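Local coordinates for protein tyrosine aminotransferase (Leishmania infantum, PDB 4IX8) that probably catalyses the pyridoxal phosphate-dependent transfer of the amino group of tyrosine to 2-oxoglutarate, as a class I aminotransferase, at residues D80-T85 / S422-V427; G161-V166 / S209-F214. All coordinates share one frame; numbering follows the deposited sequence.

Both contacts lie within the class I and II aminotransferase region of the chain, on opposite sides of its centre. Contact 1 joins the loop 80-85 to the start of the last helix, 425-442, next to the smaller sheet. Contact 2 joins two parallel strands, 163-168 and 211-217, in the large sheet. Along the chain, contact 2 falls inside the long excursion that contact 1 closes. The two do not touch: their centres are 39 Å apart and their nearest atoms about 23 Å. Lys282, the predicted attachment site of pyridoxal phosphate, is not modelled. Thr85 in contact 1 hydrogen-bonds to Gln284 O, two residues beyond that lysine.

Contact 1: residues D80-T85 / S422-V427; sequences DGNLKT and SRPSAV
Asp80 and Arg423 form a two-pronged salt bridge between the loop 80-85 and the turn that leads into helix 425-442 of this class I aminotransferase. The turn follows strand 416-420 of the smaller sheet, and Pro424 occupies the N-cap position of the helix. The carboxylate meets the guanidinium side-on. Arg423 NH1 gives a hydrogen bond of 2.8 Å to Asp80 OD1, and Arg423 NE gives one of 2.9 Å to Asp80 OD2. Each oxygen uses its syn lone pair. The two planes are 13° apart, and both acceptor oxygens lie close to the guanidinium plane. The Arg423 chain bends at chi3 (64°), and this turns its NE edge to the acid. The third nitrogen, NH2, bonds to the backbone oxygen of Arg71. With all three nitrogens engaged, the guanidinium has little freedom to rotate. Val427 CG1 lies above one face, offset toward the rim.

One further hydrogen bond crosses the contact. Asn82 ND2 donates to the backbone oxygen of Ser422 over 2.9 Å, at a nearly straight N-H...O angle of 170°. The oxygen lies in the amide plane of Asn82, but the donor is tilted from the carbonyl plane of Ser422. The same ND2 also has a weak bond to Gln346 on helix 337-355.

The remaining contacts are van der Waals. Leu83 CD1 reaches Ser422 CB at 4.1 Å, and both side chains also pack on helix 337-355, Leu83 at Ile343 and Ser422 at Leu347. The contact therefore joins the loop to the N-terminal end of the last helix, with helix 337-355 beside both. The Pro424 ring packs against the Asp80 side chain, and its CD lies 3.2 Å from Asp80 OD2.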
# COMPACT_ATOMS: atom_id res chain seq x y z
N ASP A 80 21.30 -10.27 2.77
CA ASP A 80 22.33 -11.30 2.85
C ASP A 80 21.93 -12.58 3.58
O ASP A 80 22.55 -13.61 3.38
CB ASP A 80 23.57 -10.71 3.52
CG ASP A 80 24.22 -9.68 2.66
OD1 ASP A 80 24.76 -10.09 1.62
OD2 ASP A 80 24.12 -8.47 2.95
N GLY A 81 20.93 -12.50 4.45
CA GLY A 81 20.48 -13.65 5.21
C GLY A 81 21.16 -13.67 6.58
O GLY A 81 20.88 -14.55 7.42
N ASN A 82 22.09 -12.74 6.80
CA ASN A 82 22.79 -12.64 8.08
C ASN A 82 21.82 -12.20 9.19
O ASN A 82 21.98 -12.59 10.34
CB ASN A 82 23.99 -11.67 7.96
CG ASN A 82 23.58 -10.24 7.53
OD1 ASN A 82 22.70 -10.06 6.68
ND2 ASN A 82 24.22 -9.22 8.11
N LEU A 83 20.81 -11.39 8.83
CA LEU A 83 19.78 -10.95 9.77
C LEU A 83 18.50 -11.73 9.49
O LEU A 83 18.17 -11.97 8.34
CB LEU A 83 19.51 -9.45 9.60
CG LEU A 83 20.76 -8.56 9.73
CD1 LEU A 83 20.30 -7.14 9.46
CD2 LEU A 83 21.49 -8.72 11.08
N LYS A 84 17.75 -12.07 10.53
CA LYS A 84 16.72 -13.10 10.41
C LYS A 84 15.45 -12.73 11.14
O LYS A 84 15.48 -12.19 12.25
CB LYS A 84 17.27 -14.46 10.95
N THR A 85 14.32 -12.99 10.49
CA THR A 85 13.02 -12.88 11.12
C THR A 85 12.93 -13.96 12.20
O THR A 85 13.32 -15.09 11.96
CB THR A 85 11.89 -13.09 10.10
OG1 THR A 85 12.02 -12.15 9.02
CG2 THR A 85 10.52 -12.94 10.76
N SER A 422 24.50 -2.93 7.64
CA SER A 422 23.80 -4.18 7.92
C SER A 422 24.36 -5.33 7.11
O SER A 422 23.87 -6.44 7.21
CB SER A 422 22.33 -4.04 7.62
OG SER A 422 22.15 -3.95 6.23
N ARG A 423 25.31 -5.05 6.24
CA ARG A 423 25.92 -6.15 5.50
C ARG A 423 27.01 -6.89 6.31
O ARG A 423 27.47 -6.41 7.36
CB ARG A 423 26.43 -5.61 4.17
CG ARG A 423 25.25 -4.96 3.38
CD ARG A 423 25.47 -5.06 1.89
NE ARG A 423 25.47 -6.45 1.45
CZ ARG A 423 25.80 -6.86 0.23
NH1 ARG A 423 25.79 -8.15 -0.06
NH2 ARG A 423 26.18 -5.99 -0.69
N PRO A 424 27.42 -8.08 5.82
CA PRO A 424 28.47 -8.83 6.52
C PRO A 424 29.82 -8.14 6.46
O PRO A 424 30.13 -7.48 5.47
CB PRO A 424 28.49 -10.19 5.78
CG PRO A 424 27.17 -10.31 5.11
CD PRO A 424 26.80 -8.87 4.74
N SER A 425 30.60 -8.27 7.54
CA SER A 425 31.89 -7.59 7.66
C SER A 425 32.81 -7.80 6.48
O SER A 425 33.53 -6.89 6.06
CB SER A 425 32.59 -8.06 8.93
OG SER A 425 31.86 -7.58 10.03
N ALA A 426 32.78 -9.00 5.92
CA ALA A 426 33.65 -9.32 4.81
C ALA A 426 33.31 -8.42 3.63
O ALA A 426 34.19 -7.92 2.96
CB ALA A 426 33.53 -10.79 4.45
N VAL A 427 32.03 -8.12 3.45
CA VAL A 427 31.64 -7.23 2.35
C VAL A 427 32.09 -5.79 2.67
O VAL A 427 32.71 -5.11 1.84
CB VAL A 427 30.11 -7.28 2.14
CG1 VAL A 427 29.64 -6.21 1.15
CG2 VAL A 427 29.70 -8.67 1.66

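Contact 2: residues G161-V166 / S209-F214; sequences GDNILV and SHTKAF
Asn163 OD1 accepts a hydrogen bond of 2.7 Å from Thr211 OG1, the shortest polar bond between these two strands. The hydroxyl lies in the carbonyl plane of the Asn163 amide, on a lone pair. Asn163 CG sits between its own backbone N and carbonyl carbon (chi1 67°), which turns the amide over to Thr211. Asp208, just before segment 209-214, holds both partners: its OD1 accepts from Asn163 ND2, and its backbone N bonds to Thr211 OG1. The amide and the hydroxyl are thus each fixed by two bonds.

The strands are parallel, and their axes cross at 24°. Asn163 N donates to His210 O over 2.9 Å. Lys212 N returns a bond of 2.8 Å to Asn163 O. Next, Leu165 N donates to Ala213 O over 3.0 Å. The pairing shifts by one residue between Asn163-Thr211 and Leu165-Phe214, which is a beta bulge.

At the start of the strands, Lys212 NZ forms a salt bridge with Asp162 OD1 at 3.0 Å, through a weak hydrogen bond. Asp162 OD2 accepts from Asn159 N. On the sheet face of Asn163 and Thr211, Leu165 CB touches Phe214 CD2 at 3.6 Å. With CG turned away from the backbone N (chi1 -165°), the Phe214 ring comes to lie beside Leu165. Away from that face, Ile164 CG2 meets Ala213 CB at 3.7 Å.

The pair belongs to the large, mostly parallel sheet typical of fold-type I aminotransferases. Strand 184-191 borders strand 163-168 on its other side, and strand 246-249 borders 211-217. Helix 173-181 covers Ile164 through Cys178. Phe214 stacks on Tyr188 of strand 184-191 and packs against helix 229-242 at Ile235, Phe238 and Cys239.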
# COMPACT_ATOMS: atom_id res chain seq x y z
N GLY A 161 -1.01 23.18 -1.04
CA GLY A 161 -0.69 24.55 -0.67
C GLY A 161 -0.20 24.69 0.77
O GLY A 161 0.28 25.75 1.21
N ASP A 162 -0.40 23.64 1.54
CA ASP A 162 0.13 23.58 2.90
C ASP A 162 1.61 23.22 2.86
O ASP A 162 2.12 22.75 1.82
CB ASP A 162 -0.61 22.55 3.73
CG ASP A 162 -2.00 23.03 4.13
OD1 ASP A 162 -2.22 24.26 4.09
OD2 ASP A 162 -2.86 22.20 4.55
N ASN A 163 2.29 23.41 3.98
CA ASN A 163 3.65 22.91 4.13
C ASN A 163 3.86 22.17 5.45
O ASN A 163 3.10 22.36 6.38
CB ASN A 163 4.63 24.07 4.00
CG ASN A 163 4.52 25.09 5.15
OD1 ASN A 163 5.13 24.91 6.22
ND2 ASN A 163 3.81 26.21 4.90
N ILE A 164 4.86 21.27 5.50
CA ILE A 164 5.32 20.66 6.75
C ILE A 164 6.82 20.81 6.89
O ILE A 164 7.52 20.96 5.89
CB ILE A 164 4.97 19.17 6.85
CG1 ILE A 164 5.47 18.41 5.63
CG2 ILE A 164 3.48 18.97 6.98
CD1 ILE A 164 5.35 16.91 5.82
N LEU A 165 7.30 20.81 8.14
CA LEU A 165 8.71 20.92 8.43
C LEU A 165 9.24 19.52 8.56
O LEU A 165 8.77 18.77 9.39
CB LEU A 165 8.97 21.73 9.72
CG LEU A 165 8.48 23.18 9.69
CD1 LEU A 165 8.97 23.95 10.90
CD2 LEU A 165 8.93 23.89 8.50
N VAL A 166 10.20 19.19 7.70
CA VAL A 166 10.82 17.85 7.63
C VAL A 166 12.35 17.96 7.73
O VAL A 166 12.95 18.86 7.14
CB VAL A 166 10.50 17.14 6.35
CG1 VAL A 166 11.08 15.72 6.37
CG2 VAL A 166 8.98 17.11 6.12
N SER A 209 1.47 30.40 8.50
CA SER A 209 0.07 30.06 8.68
C SER A 209 -0.31 28.80 7.96
O SER A 209 -1.32 28.17 8.30
CB SER A 209 -0.82 31.24 8.20
OG SER A 209 -0.54 31.60 6.85
N HIS A 210 0.50 28.39 6.98
CA HIS A 210 0.19 27.17 6.22
C HIS A 210 0.99 25.96 6.69
O HIS A 210 0.90 24.91 6.09
CB HIS A 210 0.46 27.38 4.75
CG HIS A 210 -0.45 28.35 4.09
ND1 HIS A 210 -1.81 28.25 4.15
CD2 HIS A 210 -0.18 29.46 3.37
CE1 HIS A 210 -2.35 29.25 3.49
NE2 HIS A 210 -1.38 29.99 2.99
N THR A 211 1.80 26.12 7.74
CA THR A 211 2.62 25.02 8.24
C THR A 211 1.75 24.09 9.10
O THR A 211 1.20 24.56 10.09
CB THR A 211 3.79 25.54 9.11
OG1 THR A 211 4.62 26.44 8.38
CG2 THR A 211 4.60 24.45 9.63
N LYS A 212 1.68 22.80 8.80
CA LYS A 212 0.73 21.89 9.44
C LYS A 212 1.32 20.82 10.33
O LYS A 212 0.59 20.18 11.07
CB LYS A 212 -0.15 21.21 8.39
CG LYS A 212 -1.02 22.19 7.62
CD LYS A 212 -2.05 22.89 8.50
CE LYS A 212 -2.34 24.31 8.02
NZ LYS A 212 -3.31 24.34 6.90
N ALA A 213 2.63 20.60 10.27
CA ALA A 213 3.24 19.55 11.06
C ALA A 213 4.75 19.72 11.12
O ALA A 213 5.34 20.44 10.32
CB ALA A 213 2.87 18.16 10.49
N PHE A 214 5.35 19.07 12.11
CA PHE A 214 6.79 18.96 12.26
C PHE A 214 7.11 17.47 12.24
O PHE A 214 6.60 16.74 13.06
CB PHE A 214 7.23 19.57 13.57
CG PHE A 214 8.69 19.81 13.67
CD1 PHE A 214 9.52 18.87 14.24
CD2 PHE A 214 9.24 21.00 13.26
CE1 PHE A 214 10.90 19.10 14.35
CE2 PHE A 214 10.59 21.24 13.38
CZ PHE A 214 11.42 20.28 13.93